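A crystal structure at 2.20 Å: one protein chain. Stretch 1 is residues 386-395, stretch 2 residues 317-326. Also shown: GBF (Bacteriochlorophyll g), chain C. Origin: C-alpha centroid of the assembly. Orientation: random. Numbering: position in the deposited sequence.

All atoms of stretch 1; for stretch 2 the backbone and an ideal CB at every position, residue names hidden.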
# COMPACT_ATOMS: atom_id res chain seq x y z
N ALA A 386 -19.37 -0.35 13.07
CA ALA A 386 -20.53 0.47 12.72
C ALA A 386 -20.15 1.62 11.79
O ALA A 386 -20.80 1.86 10.76
CB ALA A 386 -21.18 1.00 13.98
N GLY A 387 -19.09 2.34 12.13
CA GLY A 387 -18.63 3.43 11.26
C GLY A 387 -18.20 2.93 9.88
O GLY A 387 -18.46 3.58 8.87
N GLY A 388 -17.50 1.79 9.84
CA GLY A 388 -17.10 1.23 8.56
C GLY A 388 -18.30 0.86 7.71
O GLY A 388 -18.29 1.05 6.49
N LEU A 389 -19.37 0.39 8.34
CA LEU A 389 -20.59 0.08 7.61
C LEU A 389 -21.20 1.32 6.97
O LEU A 389 -21.62 1.28 5.81
CB LEU A 389 -21.60 -0.61 8.54
CG LEU A 389 -21.31 -2.09 8.78
CD1 LEU A 389 -22.19 -2.55 9.92
CD2 LEU A 389 -21.56 -2.94 7.54
N HIS A 390 -21.31 2.42 7.73
CA HIS A 390 -21.86 3.65 7.17
C HIS A 390 -20.93 4.25 6.13
O HIS A 390 -21.38 4.82 5.14
CB HIS A 390 -22.15 4.65 8.28
CG HIS A 390 -23.24 4.22 9.18
ND1 HIS A 390 -23.11 3.17 10.06
CD2 HIS A 390 -24.52 4.63 9.28
CE1 HIS A 390 -24.25 3.00 10.71
NE2 HIS A 390 -25.12 3.88 10.26
N PHE A 391 -19.63 4.13 6.37
CA PHE A 391 -18.63 4.55 5.39
C PHE A 391 -18.82 3.81 4.06
O PHE A 391 -18.93 4.42 3.00
CB PHE A 391 -17.25 4.30 6.02
CG PHE A 391 -16.08 4.68 5.19
CD1 PHE A 391 -15.78 6.01 4.97
CD2 PHE A 391 -15.23 3.72 4.71
CE1 PHE A 391 -14.67 6.34 4.21
CE2 PHE A 391 -14.13 4.03 3.98
CZ PHE A 391 -13.85 5.34 3.71
N THR A 392 -18.86 2.47 4.12
CA THR A 392 -19.13 1.67 2.93
C THR A 392 -20.45 2.07 2.27
O THR A 392 -20.56 2.07 1.04
CB THR A 392 -19.15 0.17 3.30
OG1 THR A 392 -17.87 -0.19 3.85
CG2 THR A 392 -19.38 -0.66 2.08
N MET A 393 -21.45 2.41 3.06
CA MET A 393 -22.74 2.79 2.48
C MET A 393 -22.68 4.10 1.68
O MET A 393 -23.61 4.38 0.91
CB MET A 393 -23.80 2.95 3.58
CG MET A 393 -24.39 1.65 4.14
SD MET A 393 -25.95 1.97 5.02
CE MET A 393 -25.33 2.82 6.46
N VAL A 394 -21.63 4.92 1.84
CA VAL A 394 -21.56 6.20 1.10
C VAL A 394 -21.51 5.91 -0.40
O VAL A 394 -22.39 6.39 -1.13
CB VAL A 394 -20.38 7.08 1.56
CG1 VAL A 394 -20.13 8.25 0.62
CG2 VAL A 394 -20.65 7.63 2.99
N PRO A 395 -20.56 5.12 -0.91
CA PRO A 395 -20.64 4.76 -2.34
C PRO A 395 -21.89 3.94 -2.69
O PRO A 395 -22.40 4.07 -3.81
CB PRO A 395 -19.35 3.96 -2.61
CG PRO A 395 -18.79 3.59 -1.27
CD PRO A 395 -19.33 4.64 -0.28
N UNK A 317 -29.87 13.14 2.31
CA UNK A 317 -29.74 11.72 2.55
C UNK A 317 -28.28 11.30 2.61
O UNK A 317 -27.86 10.60 3.53
CB UNK A 317 -30.47 10.93 1.46
N UNK A 318 -27.49 11.69 1.61
CA UNK A 318 -26.09 11.29 1.68
C UNK A 318 -25.37 11.94 2.86
O UNK A 318 -24.51 11.30 3.46
CB UNK A 318 -25.38 11.65 0.37
N UNK A 319 -25.74 13.17 3.23
CA UNK A 319 -25.11 13.78 4.39
C UNK A 319 -25.43 13.00 5.65
O UNK A 319 -24.62 12.95 6.57
CB UNK A 319 -25.56 15.24 4.54
N UNK A 320 -26.63 12.46 5.74
CA UNK A 320 -26.95 11.69 6.92
C UNK A 320 -26.09 10.41 7.01
O UNK A 320 -25.61 10.07 8.09
CB UNK A 320 -28.44 11.34 6.92
N UNK A 321 -25.85 9.74 5.87
CA UNK A 321 -24.96 8.59 5.82
C UNK A 321 -23.54 8.96 6.25
O UNK A 321 -22.89 8.22 7.00
CB UNK A 321 -24.94 8.00 4.41
N UNK A 322 -23.03 10.10 5.77
CA UNK A 322 -21.67 10.51 6.09
C UNK A 322 -21.53 10.85 7.57
O UNK A 322 -20.51 10.55 8.19
CB UNK A 322 -21.26 11.71 5.23
N UNK A 323 -22.54 11.47 8.15
CA UNK A 323 -22.53 11.69 9.59
C UNK A 323 -22.51 10.35 10.33
O UNK A 323 -21.78 10.19 11.32
CB UNK A 323 -23.74 12.52 10.01
N UNK A 324 -23.32 9.40 9.89
CA UNK A 324 -23.37 8.09 10.51
C UNK A 324 -22.06 7.34 10.42
O UNK A 324 -21.81 6.45 11.23
CB UNK A 324 -24.48 7.26 9.87
N UNK A 325 -21.20 7.70 9.48
CA UNK A 325 -19.85 7.17 9.43
C UNK A 325 -18.90 8.01 10.28
O UNK A 325 -18.13 7.45 11.07
CB UNK A 325 -19.36 7.11 7.98
N UNK A 326 -18.98 9.34 10.12
CA UNK A 326 -18.03 10.26 10.74
C UNK A 326 -18.02 10.11 12.26
O UNK A 326 -16.95 10.01 12.87
CB UNK A 326 -18.37 11.70 10.36
MG GBF C . -16.20 19.03 9.83
CHA GBF C . -18.40 16.30 9.40
CHB GBF C . -18.25 20.30 12.05
CHC GBF C . -13.57 21.09 10.68
CHD GBF C . -13.92 17.17 7.80
NA GBF C . -17.95 18.47 10.53
C1A GBF C . -18.75 17.41 10.36
C2A GBF C . -19.94 17.29 11.28
C3A GBF C . -20.07 18.77 11.68
C4A GBF C . -18.66 19.21 11.39
CMA GBF C . -20.99 19.68 10.87
CAA GBF C . -19.41 16.36 12.34
CBA GBF C . -19.92 16.53 13.73
CGA GBF C . -19.22 15.49 14.53
O1A GBF C . -19.72 14.39 14.61
O2A GBF C . -18.08 15.84 15.36
NB GBF C . -15.94 20.42 11.28
C1B GBF C . -16.94 20.94 12.00
C2B GBF C . -16.47 22.04 12.72
C3B GBF C . -15.16 22.20 12.33
C4B GBF C . -14.89 21.23 11.36
CMB GBF C . -17.20 22.85 13.75
CAB GBF C . -14.21 23.23 12.80
CBB GBF C . -14.37 24.26 13.62
NC GBF C . -14.21 19.11 9.34
C1C GBF C . -13.31 19.99 9.74
C2C GBF C . -11.93 20.09 9.23
C3C GBF C . -12.16 18.87 8.44
C4C GBF C . -13.45 18.36 8.50
CMC GBF C . -11.80 21.31 8.31
CAC GBF C . -11.15 18.24 7.55
CBC GBF C . -9.71 18.72 7.41
ND GBF C . -16.03 17.23 8.93
C1D GBF C . -15.25 16.64 8.07
C2D GBF C . -15.73 15.33 7.27
C3D GBF C . -16.95 15.37 7.92
C4D GBF C . -17.14 16.40 8.84
CMD GBF C . -15.11 14.44 6.28
CAD GBF C . -18.07 14.42 8.02
OBD GBF C . -18.53 13.52 7.22
CBD GBF C . -19.06 15.07 8.92
CGD GBF C . -20.23 15.55 8.14
O1D GBF C . -20.13 16.52 7.40
O2D GBF C . -21.49 14.93 8.21
CED GBF C . -22.27 15.19 7.05
C1 GBF C . -17.71 14.98 16.44
C2 GBF C . -16.51 15.47 17.22
C3 GBF C . -16.62 16.22 18.32
C4 GBF C . -15.38 16.66 19.05
C5 GBF C . -17.98 16.65 18.81

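Both stretches are helical and run nearly antiparallel, with an angle of 151° between their directions and axes only 7.4 Å apart at closest approach. Such close packing favours small residues where the backbones meet, and position 325, whose CA lies 4.3 Å from the CA of Gly-387, is where to look for one.

Position 317 points sideways, and its ideal CB has nothing of stretch 1 within 5.5 Å, so almost any helix-compatible residue would fit. It is Phe-317, whose ring stays clear of stretch 1.

Position 318 also starts sideways and out of contact, but a side chain of some length could reach the turn at Val-394. A leucine, isoleucine or methionine would serve. It is Leu-318, whose CD1 comes 3.7 Å from Val-394 O and 4.4 Å from Val-394 CG1.

Positions 319 and 320 are out of reach, and stretch 1 does not restrict them. The first is Ala-319, whose O lies 3.3 Å from CED of the bacteriochlorophyll; the second is Leu-320.

At position 321 the ideal CB lies 4.5 Å from Val-394 CG2 and 4.8 Å from His-390 O. A medium-sized apolar chain suits this place, valine, leucine or isoleucine alike. Ile-321 places its CG2 in the groove, 3.6 Å from Val-394 CG2, 4.0 Å from Met-393 CB and 3.4 Å from His-390 O.

Position 322 points away, yet its ideal CB is 4.7 Å from Val-394 CG2, so a flexible apolar chain could still touch that methyl. Met-322 does, with CG 3.9 Å from Val-394 CG2.

Position 323 points away, leaving its choice open as far as stretch 1 is concerned. Phe-323 instead approaches the pigment, CE1 lying 3.6 Å from its O1A.

Position 324 is the most restrictive. Its ideal CB would point toward stretch 1 and lie 2.7 Å from His-390 CD2, a clash, so glycine is the natural answer. Gly-324 lets its own O sit over one face of the His-390 ring, 3.3 Å from His-390 CG, while His-390 ND1 donates a hydrogen bond to Ala-386 O at 2.7 Å.

At position 325 the ideal CB is already 3.4 Å from Phe-391 N and 3.7 Å from both His-390 CB and Gly-387 O. Alanine or glycine fits best, though serine is conceivable. In Ala-325 the methyl CB fills the space, 4.0 Å from Phe-391 CB.

Position 326 points away and is unconstrained by stretch 1. Phe-326 lays one ring face against the pigment, its CD1 3.3 Å from CAD.

Stretch 2 (317-326) FLALIMFGAF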
# COMPACT_ATOMS: atom_id res chain seq x y z
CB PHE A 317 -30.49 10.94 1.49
CG PHE A 317 -30.52 9.49 1.75
CD1 PHE A 317 -31.51 8.93 2.54
CD2 PHE A 317 -29.54 8.67 1.25
CE1 PHE A 317 -31.51 7.56 2.79
CE2 PHE A 317 -29.54 7.32 1.51
CZ PHE A 317 -30.52 6.78 2.29
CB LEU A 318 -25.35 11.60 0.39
CG LEU A 318 -24.05 10.82 0.23
CD1 LEU A 318 -24.32 9.34 0.12
CD2 LEU A 318 -23.24 11.27 -1.01
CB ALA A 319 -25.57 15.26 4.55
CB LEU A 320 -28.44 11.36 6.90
CG LEU A 320 -28.88 10.51 8.09
CD1 LEU A 320 -28.67 11.29 9.38
CD2 LEU A 320 -30.35 10.15 7.96
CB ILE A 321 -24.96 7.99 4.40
CG1 ILE A 321 -26.36 7.45 4.06
CG2 ILE A 321 -23.92 6.92 4.26
CD1 ILE A 321 -27.01 6.54 5.13
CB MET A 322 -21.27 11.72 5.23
CG MET A 322 -20.98 11.40 3.77
SD MET A 322 -20.61 12.95 2.88
CE MET A 322 -20.45 12.40 1.19
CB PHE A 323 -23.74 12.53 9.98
CG PHE A 323 -23.84 12.78 11.45
CD1 PHE A 323 -22.96 13.63 12.09
CD2 PHE A 323 -24.81 12.16 12.21
CE1 PHE A 323 -23.05 13.86 13.45
CE2 PHE A 323 -24.89 12.38 13.59
CZ PHE A 323 -24.01 13.23 14.20
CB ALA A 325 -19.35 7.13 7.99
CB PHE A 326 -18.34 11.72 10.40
CG PHE A 326 -17.32 12.65 10.95
CD1 PHE A 326 -16.18 12.92 10.26
CD2 PHE A 326 -17.47 13.19 12.20
CE1 PHE A 326 -15.22 13.73 10.77
CE2 PHE A 326 -16.51 14.04 12.72
CZ PHE A 326 -15.38 14.30 11.99
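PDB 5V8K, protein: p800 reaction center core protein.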